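Local structure of EchA1_1 (Mycobacterium avium subsp. paratuberculosis, 3R9T) at residues P52-T60 with L197-P208; I144-E155 with D229-M240. The protein is a probable enoyl-CoA hydratase of the crotonase family, expected to add water reversibly across the double bond of enoyl-CoA thioesters in fatty acid metabolism. All blocks are in the same frame, centred on the assembly; numbering follows the deposited sequence.

Interaction 1. Residues P52-T60 with L197-P208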
loop_
_atom_site.group_PDB
_atom_site.type_symbol
_atom_site.label_atom_id
_atom_site.label_comp_id
_atom_site.label_asym_id
_atom_site.label_seq_id
_atom_site.Cartn_x
_atom_site.Cartn_y
_atom_site.Cartn_z
ATOM N N PRO B 52 -3.045 -7.452 32.582
ATOM C CA PRO B 52 -2.624 -6.071 32.365
ATOM C C PRO B 52 -1.154 -5.805 32.754
ATOM O O PRO B 52 -0.660 -4.712 32.516
ATOM C CB PRO B 52 -3.583 -5.264 33.248
ATOM C CG PRO B 52 -4.016 -6.204 34.323
ATOM C CD PRO B 52 -3.692 -7.624 33.896
ATOM N N GLU B 53 -0.446 -6.770 33.333
ATOM C CA GLU B 53 0.995 -6.581 33.527
ATOM C C GLU B 53 1.794 -6.822 32.232
ATOM O O GLU B 53 2.969 -6.453 32.147
ATOM C CB GLU B 53 1.539 -7.489 34.616
ATOM C CG GLU B 53 1.114 -7.155 36.038
ATOM C CD GLU B 53 1.862 -7.994 37.064
ATOM O OE1 GLU B 53 2.723 -8.809 36.661
ATOM O OE2 GLU B 53 1.589 -7.841 38.276
ATOM N N VAL B 54 1.167 -7.467 31.248
ATOM C CA VAL B 54 1.789 -7.664 29.929
ATOM C C VAL B 54 1.516 -6.467 29.004
ATOM O O VAL B 54 0.361 -6.105 28.761
ATOM C CB VAL B 54 1.296 -8.968 29.273
ATOM C CG1 VAL B 54 1.880 -9.108 27.879
ATOM C CG2 VAL B 54 1.653 -10.184 30.139
ATOM N N ARG B 55 2.586 -5.865 28.484
ATOM C CA ARG B 55 2.501 -4.674 27.627
ATOM C C ARG B 55 2.874 -4.921 26.162
ATOM O O ARG B 55 2.617 -4.069 25.302
ATOM C CB ARG B 55 3.413 -3.567 28.163
ATOM C CG ARG B 55 3.003 -3.000 29.519
ATOM C CD ARG B 55 1.643 -2.316 29.489
ATOM N NE ARG B 55 1.587 -1.429 28.332
ATOM C CZ ARG B 55 2.086 -0.193 28.259
ATOM N NH1 ARG B 55 2.623 0.408 29.316
ATOM N NH2 ARG B 55 2.002 0.462 27.104
ATOM N N ALA B 56 3.516 -6.051 25.901
ATOM C CA ALA B 56 3.948 -6.414 24.549
ATOM C C ALA B 56 4.248 -7.908 24.495
ATOM O O ALA B 56 4.524 -8.543 25.514
ATOM C CB ALA B 56 5.192 -5.623 24.145
ATOM N N VAL B 57 4.195 -8.455 23.288
ATOM C CA VAL B 57 4.476 -9.846 23.048
ATOM C C VAL B 57 5.521 -9.975 21.970
ATOM O O VAL B 57 5.416 -9.321 20.928
ATOM C CB VAL B 57 3.209 -10.547 22.575
ATOM C CG1 VAL B 57 3.492 -11.990 22.139
ATOM C CG2 VAL B 57 2.160 -10.493 23.678
ATOM N N VAL B 58 6.518 -10.821 22.229
ATOM C CA VAL B 58 7.505 -11.239 21.229
ATOM C C VAL B 58 7.352 -12.727 20.930
ATOM O O VAL B 58 7.257 -13.547 21.860
ATOM C CB VAL B 58 8.949 -10.972 21.706
ATOM C CG1 VAL B 58 9.981 -11.562 20.746
ATOM C CG2 VAL B 58 9.186 -9.479 21.856
ATOM N N LEU B 59 7.325 -13.051 19.634
ATOM C CA LEU B 59 7.227 -14.422 19.132
ATOM C C LEU B 59 8.553 -14.770 18.468
ATOM O O LEU B 59 9.001 -14.041 17.600
ATOM C CB LEU B 59 6.087 -14.558 18.105
ATOM C CG LEU B 59 5.958 -15.957 17.477
ATOM C CD1 LEU B 59 5.525 -16.972 18.545
ATOM C CD2 LEU B 59 5.005 -15.942 16.265
ATOM N N THR B 60 9.176 -15.881 18.868
ATOM C CA THR B 60 10.449 -16.315 18.279
ATOM C C THR B 60 10.479 -17.854 18.210
ATOM O O THR B 60 9.527 -18.532 18.636
ATOM C CB THR B 60 11.628 -15.735 19.109
ATOM O OG1 THR B 60 12.863 -15.770 18.365
ATOM C CG2 THR B 60 11.763 -16.476 20.460
ATOM N N LEU B 197 13.340 -7.248 22.152
ATOM C CA LEU B 197 13.006 -6.710 23.472
ATOM C C LEU B 197 13.278 -5.203 23.545
ATOM O O LEU B 197 12.543 -4.464 24.215
ATOM C CB LEU B 197 13.788 -7.448 24.561
ATOM C CG LEU B 197 13.326 -8.892 24.797
ATOM C CD1 LEU B 197 14.293 -9.576 25.782
ATOM C CD2 LEU B 197 11.882 -8.986 25.292
ATOM N N ALA B 198 14.324 -4.740 22.861
ATOM C CA ALA B 198 14.617 -3.308 22.826
ATOM C C ALA B 198 13.515 -2.545 22.068
ATOM O O ALA B 198 13.087 -1.463 22.489
ATOM C CB ALA B 198 15.976 -3.053 22.192
ATOM N N LEU B 199 13.069 -3.108 20.945
ATOM C CA LEU B 199 11.951 -2.520 20.203
ATOM C C LEU B 199 10.674 -2.542 21.062
ATOM O O LEU B 199 9.931 -1.556 21.116
ATOM C CB LEU B 199 11.722 -3.261 18.883
ATOM C CG LEU B 199 10.593 -2.743 17.982
ATOM C CD1 LEU B 199 10.805 -1.240 17.667
ATOM C CD2 LEU B 199 10.529 -3.557 16.697
ATOM N N ALA B 200 10.419 -3.654 21.746
ATOM C CA ALA B 200 9.276 -3.722 22.653
ATOM C C ALA B 200 9.325 -2.586 23.675
ATOM O O ALA B 200 8.298 -1.945 23.963
ATOM C CB ALA B 200 9.221 -5.060 23.371
ATOM N N SER B 201 10.528 -2.328 24.193
ATOM C CA SER B 201 10.723 -1.270 25.189
ATOM C C SER B 201 10.378 0.111 24.639
ATOM O O SER B 201 9.875 0.943 25.386
ATOM C CB SER B 201 12.117 -1.327 25.847
ATOM O OG SER B 201 13.122 -0.713 25.063
ATOM N N ALA B 202 10.573 0.331 23.334
ATOM C CA ALA B 202 10.219 1.600 22.678
ATOM C C ALA B 202 8.713 1.838 22.590
ATOM O O ALA B 202 8.289 2.965 22.341
ATOM C CB ALA B 202 10.850 1.681 21.257
ATOM N N ILE B 203 7.927 0.774 22.773
ATOM C CA ILE B 203 6.465 0.823 22.762
ATOM C C ILE B 203 5.900 0.802 24.170
ATOM O O ILE B 203 4.985 1.564 24.463
ATOM C CB ILE B 203 5.881 -0.364 21.962
ATOM C CG1 ILE B 203 6.436 -0.359 20.536
ATOM C CG2 ILE B 203 4.315 -0.327 21.953
ATOM C CD1 ILE B 203 6.145 -1.667 19.789
ATOM N N THR B 204 6.450 -0.041 25.052
ATOM C CA THR B 204 5.849 -0.251 26.372
ATOM C C THR B 204 6.035 0.940 27.304
ATOM O O THR B 204 5.333 1.035 28.317
ATOM C CB THR B 204 6.388 -1.533 27.060
ATOM O OG1 THR B 204 7.793 -1.392 27.284
ATOM C CG2 THR B 204 6.126 -2.788 26.191
ATOM N N VAL B 205 6.956 1.845 26.975
ATOM C CA VAL B 205 7.068 3.094 27.736
ATOM C C VAL B 205 5.895 4.028 27.461
ATOM O O VAL B 205 5.677 4.975 28.222
ATOM C CB VAL B 205 8.387 3.859 27.486
ATOM C CG1 VAL B 205 9.568 3.034 27.995
ATOM C CG2 VAL B 205 8.562 4.252 26.000
ATOM N N ASN B 206 5.143 3.754 26.387
ATOM C CA ASN B 206 4.025 4.610 25.978
ATOM C C ASN B 206 2.739 4.247 26.703
ATOM O O ASN B 206 2.659 3.202 27.358
ATOM C CB ASN B 206 3.849 4.561 24.460
ATOM C CG ASN B 206 5.096 5.041 23.726
ATOM O OD1 ASN B 206 5.825 5.927 24.220
ATOM N ND2 ASN B 206 5.360 4.461 22.553
ATOM N N ALA B 207 1.747 5.129 26.603
ATOM C CA ALA B 207 0.484 4.961 27.313
ATOM C C ALA B 207 -0.258 3.747 26.782
ATOM O O ALA B 207 -0.510 3.675 25.588
ATOM C CB ALA B 207 -0.364 6.206 27.181
ATOM N N PRO B 208 -0.568 2.769 27.660
ATOM C CA PRO B 208 -1.172 1.508 27.198
ATOM C C PRO B 208 -2.488 1.679 26.462
ATOM O O PRO B 208 -2.713 1.043 25.444
ATOM C CB PRO B 208 -1.414 0.721 28.499
ATOM C CG PRO B 208 -1.321 1.716 29.589
ATOM C CD PRO B 208 -0.323 2.740 29.115
#

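Interaction 2. Residues I144-E155 with D229-M240. With BEZ (benzoic acid), chain E.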
loop_
_atom_site.group_PDB
_atom_site.type_symbol
_atom_site.label_atom_id
_atom_site.label_comp_id
_atom_site.label_asym_id
_atom_site.label_seq_id
_atom_site.Cartn_x
_atom_site.Cartn_y
_atom_site.Cartn_z
ATOM N N ILE B 144 -1.367 -23.511 -1.196
ATOM C CA ILE B 144 -1.210 -22.047 -1.218
ATOM C C ILE B 144 -0.898 -21.567 0.188
ATOM O O ILE B 144 -1.002 -22.338 1.138
ATOM C CB ILE B 144 -2.470 -21.284 -1.735
ATOM C CG1 ILE B 144 -3.726 -21.625 -0.906
ATOM C CG2 ILE B 144 -2.680 -21.490 -3.272
ATOM C CD1 ILE B 144 -4.944 -20.784 -1.263
ATOM N N ALA B 145 -0.495 -20.297 0.294
ATOM C CA ALA B 145 -0.269 -19.647 1.581
ATOM C C ALA B 145 -1.621 -19.358 2.215
ATOM O O ALA B 145 -2.135 -18.238 2.142
ATOM C CB ALA B 145 0.562 -18.350 1.402
ATOM N N ALA B 146 -2.176 -20.402 2.837
ATOM C CA ALA B 146 -3.536 -20.403 3.360
ATOM C C ALA B 146 -3.655 -19.699 4.704
ATOM O O ALA B 146 -4.765 -19.378 5.125
ATOM C CB ALA B 146 -4.071 -21.851 3.465
ATOM N N ALA B 147 -2.524 -19.465 5.371
ATOM C CA ALA B 147 -2.489 -18.792 6.671
ATOM C C ALA B 147 -2.357 -17.261 6.559
ATOM O O ALA B 147 -1.678 -16.622 7.374
ATOM C CB ALA B 147 -1.337 -19.375 7.530
ATOM N N GLY B 148 -3.070 -16.682 5.592
ATOM C CA GLY B 148 -3.092 -15.237 5.376
ATOM C C GLY B 148 -2.127 -14.706 4.322
ATOM O O GLY B 148 -2.242 -13.545 3.909
ATOM N N GLY B 149 -1.168 -15.511 3.883
ATOM C CA GLY B 149 -0.088 -14.970 3.047
ATOM C C GLY B 149 -0.587 -14.489 1.689
ATOM O O GLY B 149 -0.131 -13.477 1.161
ATOM N N VAL B 150 -1.534 -15.209 1.111
ATOM C CA VAL B 150 -1.987 -14.877 -0.249
ATOM C C VAL B 150 -2.609 -13.484 -0.340
ATOM O O VAL B 150 -2.405 -12.789 -1.337
ATOM C CB VAL B 150 -2.979 -15.915 -0.835
ATOM C CG1 VAL B 150 -3.403 -15.500 -2.254
ATOM C CG2 VAL B 150 -2.369 -17.305 -0.859
ATOM N N PHE B 151 -3.361 -13.067 0.675
ATOM C CA PHE B 151 -3.929 -11.732 0.646
ATOM C C PHE B 151 -3.197 -10.677 1.476
ATOM O O PHE B 151 -3.437 -9.488 1.268
ATOM C CB PHE B 151 -5.421 -11.762 0.995
ATOM C CG PHE B 151 -5.728 -12.146 2.420
ATOM C CD1 PHE B 151 -6.052 -13.460 2.749
ATOM C CD2 PHE B 151 -5.759 -11.172 3.422
ATOM C CE1 PHE B 151 -6.361 -13.803 4.065
ATOM C CE2 PHE B 151 -6.088 -11.500 4.736
ATOM C CZ PHE B 151 -6.396 -12.802 5.055
ATOM N N ARG B 152 -2.316 -11.065 2.400
ATOM C CA ARG B 152 -1.581 -10.055 3.155
ATOM C C ARG B 152 -0.293 -9.643 2.482
ATOM O O ARG B 152 0.182 -8.547 2.754
ATOM C CB ARG B 152 -1.263 -10.515 4.578
ATOM C CG ARG B 152 -2.498 -10.608 5.439
ATOM C CD ARG B 152 -2.226 -11.215 6.795
ATOM N NE ARG B 152 -3.366 -11.010 7.702
ATOM C CZ ARG B 152 -3.600 -11.725 8.808
ATOM N NH1 ARG B 152 -2.796 -12.720 9.177
ATOM N NH2 ARG B 152 -4.663 -11.456 9.556
ATOM N N ILE B 153 0.277 -10.490 1.619
ATOM C CA ILE B 153 1.604 -10.180 1.084
ATOM C C ILE B 153 1.536 -8.885 0.249
ATOM O O ILE B 153 2.405 -8.000 0.399
ATOM C CB ILE B 153 2.272 -11.368 0.323
ATOM C CG1 ILE B 153 3.754 -11.070 0.073
ATOM C CG2 ILE B 153 1.553 -11.671 -0.947
ATOM C CD1 ILE B 153 4.588 -11.073 1.314
ATOM N N ALA B 154 0.482 -8.726 -0.548
ATOM C CA ALA B 154 0.356 -7.526 -1.365
ATOM C C ALA B 154 -0.141 -6.324 -0.585
ATOM O O ALA B 154 -0.126 -5.205 -1.099
ATOM C CB ALA B 154 -0.539 -7.771 -2.584
ATOM N N GLU B 155 -0.584 -6.555 0.640
ATOM C CA GLU B 155 -0.934 -5.466 1.553
ATOM C C GLU B 155 0.280 -4.843 2.249
ATOM O O GLU B 155 0.207 -3.708 2.737
ATOM C CB GLU B 155 -1.895 -5.984 2.599
ATOM C CG GLU B 155 -3.251 -6.279 2.014
ATOM C CD GLU B 155 -4.238 -6.889 2.987
ATOM O OE1 GLU B 155 -3.839 -7.277 4.108
ATOM O OE2 GLU B 155 -5.431 -7.009 2.601
ATOM N N ASP B 229 -10.089 -8.184 6.713
ATOM C CA ASP B 229 -9.518 -9.482 6.329
ATOM C C ASP B 229 -10.549 -10.564 6.005
ATOM O O ASP B 229 -10.201 -11.607 5.428
ATOM C CB ASP B 229 -8.617 -10.029 7.437
ATOM C CG ASP B 229 -7.325 -9.268 7.598
ATOM O OD1 ASP B 229 -6.981 -8.415 6.732
ATOM O OD2 ASP B 229 -6.650 -9.558 8.623
ATOM N N GLU B 230 -11.803 -10.338 6.375
ATOM C CA GLU B 230 -12.807 -11.392 6.272
ATOM C C GLU B 230 -13.014 -11.905 4.837
ATOM O O GLU B 230 -13.055 -13.117 4.624
ATOM C CB GLU B 230 -14.105 -10.974 6.963
ATOM C CG GLU B 230 -13.886 -10.798 8.473
ATOM C CD GLU B 230 -13.365 -12.075 9.131
ATOM O OE1 GLU B 230 -12.247 -12.077 9.696
ATOM O OE2 GLU B 230 -14.064 -13.102 9.053
ATOM N N PRO B 231 -13.055 -11.000 3.845
ATOM C CA PRO B 231 -13.182 -11.500 2.474
ATOM C C PRO B 231 -11.970 -12.318 2.037
ATOM O O PRO B 231 -12.135 -13.318 1.355
ATOM C CB PRO B 231 -13.334 -10.223 1.639
ATOM C CG PRO B 231 -13.901 -9.229 2.608
ATOM C CD PRO B 231 -13.221 -9.540 3.905
ATOM N N GLY B 232 -10.780 -11.894 2.444
ATOM C CA GLY B 232 -9.557 -12.647 2.179
ATOM C C GLY B 232 -9.586 -14.038 2.769
ATOM O O GLY B 232 -9.228 -15.004 2.092
ATOM N N TRP B 233 -10.000 -14.143 4.033
ATOM C CA TRP B 233 -10.129 -15.454 4.670
ATOM C C TRP B 233 -11.152 -16.320 3.955
ATOM O O TRP B 233 -10.916 -17.504 3.723
ATOM C CB TRP B 233 -10.497 -15.331 6.142
ATOM C CG TRP B 233 -9.365 -14.831 7.009
ATOM C CD1 TRP B 233 -9.379 -13.706 7.795
ATOM C CD2 TRP B 233 -8.066 -15.429 7.194
ATOM N NE1 TRP B 233 -8.178 -13.562 8.435
ATOM C CE2 TRP B 233 -7.358 -14.604 8.096
ATOM C CE3 TRP B 233 -7.428 -16.568 6.682
ATOM C CZ2 TRP B 233 -6.049 -14.879 8.504
ATOM C CZ3 TRP B 233 -6.113 -16.839 7.091
ATOM C CH2 TRP B 233 -5.439 -15.988 7.982
ATOM N N ASP B 234 -12.305 -15.734 3.658
ATOM C CA ASP B 234 -13.370 -16.442 2.957
ATOM C C ASP B 234 -12.896 -16.975 1.598
ATOM O O ASP B 234 -13.134 -18.148 1.282
ATOM C CB ASP B 234 -14.573 -15.525 2.768
ATOM C CG ASP B 234 -15.303 -15.224 4.064
ATOM O OD1 ASP B 234 -14.998 -15.843 5.107
ATOM O OD2 ASP B 234 -16.196 -14.353 4.027
ATOM N N ARG B 235 -12.215 -16.129 0.814
ATOM C CA ARG B 235 -11.679 -16.548 -0.509
ATOM C C ARG B 235 -10.613 -17.607 -0.375
ATOM O O ARG B 235 -10.584 -18.552 -1.145
ATOM C CB ARG B 235 -11.144 -15.371 -1.319
ATOM C CG ARG B 235 -12.236 -14.473 -1.804
ATOM C CD ARG B 235 -11.711 -13.359 -2.668
ATOM N NE ARG B 235 -12.783 -12.402 -2.899
ATOM C CZ ARG B 235 -12.849 -11.174 -2.390
ATOM N NH1 ARG B 235 -11.859 -10.683 -1.653
ATOM N NH2 ARG B 235 -13.909 -10.411 -2.650
ATOM N N THR B 236 -9.746 -17.463 0.621
ATOM C CA THR B 236 -8.710 -18.464 0.880
ATOM C C THR B 236 -9.302 -19.833 1.223
ATOM O O THR B 236 -8.893 -20.857 0.667
ATOM C CB THR B 236 -7.770 -18.002 2.011
ATOM O OG1 THR B 236 -7.128 -16.775 1.626
ATOM C CG2 THR B 236 -6.725 -19.094 2.338
ATOM N N MET B 237 -10.289 -19.835 2.115
ATOM C CA MET B 237 -10.953 -21.070 2.537
ATOM C C MET B 237 -11.636 -21.756 1.339
ATOM O O MET B 237 -11.515 -22.963 1.152
ATOM C CB MET B 237 -11.947 -20.775 3.670
ATOM C CG MET B 237 -11.271 -20.605 5.031
ATOM S SD MET B 237 -12.255 -19.805 6.325
ATOM C CE MET B 237 -11.093 -19.867 7.688
ATOM N N ARG B 238 -12.328 -20.971 0.523
ATOM C CA ARG B 238 -12.988 -21.460 -0.700
ATOM C C ARG B 238 -12.004 -22.144 -1.657
ATOM O O ARG B 238 -12.277 -23.232 -2.175
ATOM C CB ARG B 238 -13.693 -20.268 -1.368
ATOM C CG ARG B 238 -14.176 -20.411 -2.800
ATOM C CD ARG B 238 -14.988 -19.145 -3.182
ATOM N NE ARG B 238 -14.249 -18.123 -3.937
ATOM C CZ ARG B 238 -14.511 -16.812 -3.915
ATOM N NH1 ARG B 238 -15.458 -16.305 -3.125
ATOM N NH2 ARG B 238 -13.797 -15.986 -4.670
ATOM N N GLU B 239 -10.855 -21.507 -1.870
ATOM C CA GLU B 239 -9.864 -22.019 -2.812
ATOM C C GLU B 239 -9.174 -23.258 -2.244
ATOM O O GLU B 239 -8.934 -24.207 -2.980
ATOM C CB GLU B 239 -8.826 -20.957 -3.196
ATOM C CG GLU B 239 -9.375 -19.731 -3.898
ATOM C CD GLU B 239 -9.722 -19.963 -5.342
ATOM O OE1 GLU B 239 -9.445 -21.063 -5.870
ATOM O OE2 GLU B 239 -10.263 -19.025 -5.961
ATOM N N MET B 240 -8.888 -23.261 -0.939
ATOM C CA MET B 240 -8.180 -24.389 -0.314
ATOM C C MET B 240 -8.994 -25.661 -0.350
ATOM O O MET B 240 -8.454 -26.751 -0.558
ATOM C CB MET B 240 -7.828 -24.094 1.142
ATOM C CG MET B 240 -6.470 -23.470 1.314
ATOM S SD MET B 240 -5.076 -24.533 0.875
ATOM C CE MET B 240 -4.609 -25.344 2.413
HETATM C C BEZ E . 0.440 -22.434 4.611
HETATM O O1 BEZ E . -0.001 -21.326 4.946
HETATM O O2 BEZ E . 1.590 -22.530 4.138
HETATM C C1 BEZ E . -0.417 -23.638 4.831
HETATM C C2 BEZ E . -1.450 -23.559 5.756
HETATM C C3 BEZ E . -2.259 -24.666 5.982
HETATM C C4 BEZ E . -2.029 -25.844 5.280
HETATM C C5 BEZ E . -0.992 -25.920 4.353
HETATM C C6 BEZ E . -0.178 -24.814 4.129
HETATM O O HOH W 1 -4.318 -16.598 2.664
HETATM O O HOH W 2 -4.221 -8.388 7.444
HETATM O O HOH W 3 -7.195 -7.844 4.256
#

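Interaction 1. Residues P52-T60 with L197-P208
Strand 56-60 and helix 197-204 run almost antiparallel, at 162° and 9.1 Å between axes, with Ala56 level with Ala200 and Arg55, just before the strand, level with Thr204. So near an approach is made by small side chains: the methyl of Ala56 faces that of Ala200 at 4.1 Å (CB to CB) and is also touched by Thr204 CG2, one turn further along the helix (3.6 Å from Ala56 CB). With the Thr204 hydroxyl between its own backbone N and carbonyl carbon (chi1 63°), CG2 stands beside the backbone N, which carries it to Arg55 CB, 3.4 Å away. Further along, Val58 CG2 reaches Leu197 CD2 more loosely.

Toward Asn206 and Pro208 the contact turns polar. The Arg55 chain, bent at chi2 and chi3, carries its guanidinium between Thr204 CA over one face and the Pro208 ring over the other, Pro208 CB lying 3.6 Å from Arg55 CZ. Arg55 NH2 donates to Asn206 O at 2.8 Å; the oxygen lies close to the guanidinium plane, while NH2 stands above the carbonyl plane. NH1 adds a weak bond to the same oxygen. The Asn206 side chain turns to Lys140 of the second subunit. A helix laid on a mixed beta-sheet, where strand 56-61 runs parallel to its neighbours 19-24 and 104-108, is part of the crotonase fold.

Interaction 2. Residues I144-E155 with D229-M240
Phe151, its CG set between the backbone N and the carbonyl carbon (chi1 68°), and Trp233, its CG beside the backbone N (chi1 -72°), meet in a T-shaped stack: the phenyl edge points at the indole face, planes 85° apart and Phe151 CZ 3.7 Å from Trp233 CE2. One phenyl face receives a CH-pi contact from Gly232 CA, 3.8 Å from the ring centroid, where glycine permits the helices to come close. Arg152, extended from CG to NE, sends NH2 to Asp229 OD2 in a nearly straight salt bridge (2.9 Å), meeting the carboxylate from above its plane; a water joins Arg152 NE to Asp229 OD1, while NH1 bonds Val96 O. Another water gives protons to Ala145 O and to the hydroxyl oxygen of Thr236, which itself donates to Gly232 O. Toward the ligand, Met240 CG packs on Ala146 CB at 3.6 Å and its CE approaches benzoic acid C4, while Ala147 N donates to the carboxylate O1 (3.2 Å). Around helix 149-156, Val150 and Ile153 touch helix 159-168, Arg152 and Ile153 touch helix 115-122, and helix 230-243 packs on the side of Phe151, its Glu239, Arg235 and Arg238 pairing with Arg216 and Asp222 of the third subunit.

How the interactions relate
In this crotonase-family chain one contact lies away from the pocket, the other borders it. Their centres are 28 Å apart and their nearest atoms about 11 Å, so they do not touch, although their segments alternate along the chain. Interaction 1 lays a helix against the six-stranded sheet, and its end at Val205 to Ala207 bonds to the second subunit. Interaction 2 packs the loop and helix of 144-155 against helix 230-240 and borders the third subunit, so the two contacts face different neighbours in the trimer. Interaction 2 alone contributes to the benzoic acid site, supplying Ile144, Ala145, Ala146, Ala147 and Met240; Ile76, Leu82, Glu118 and Glu138 complete it.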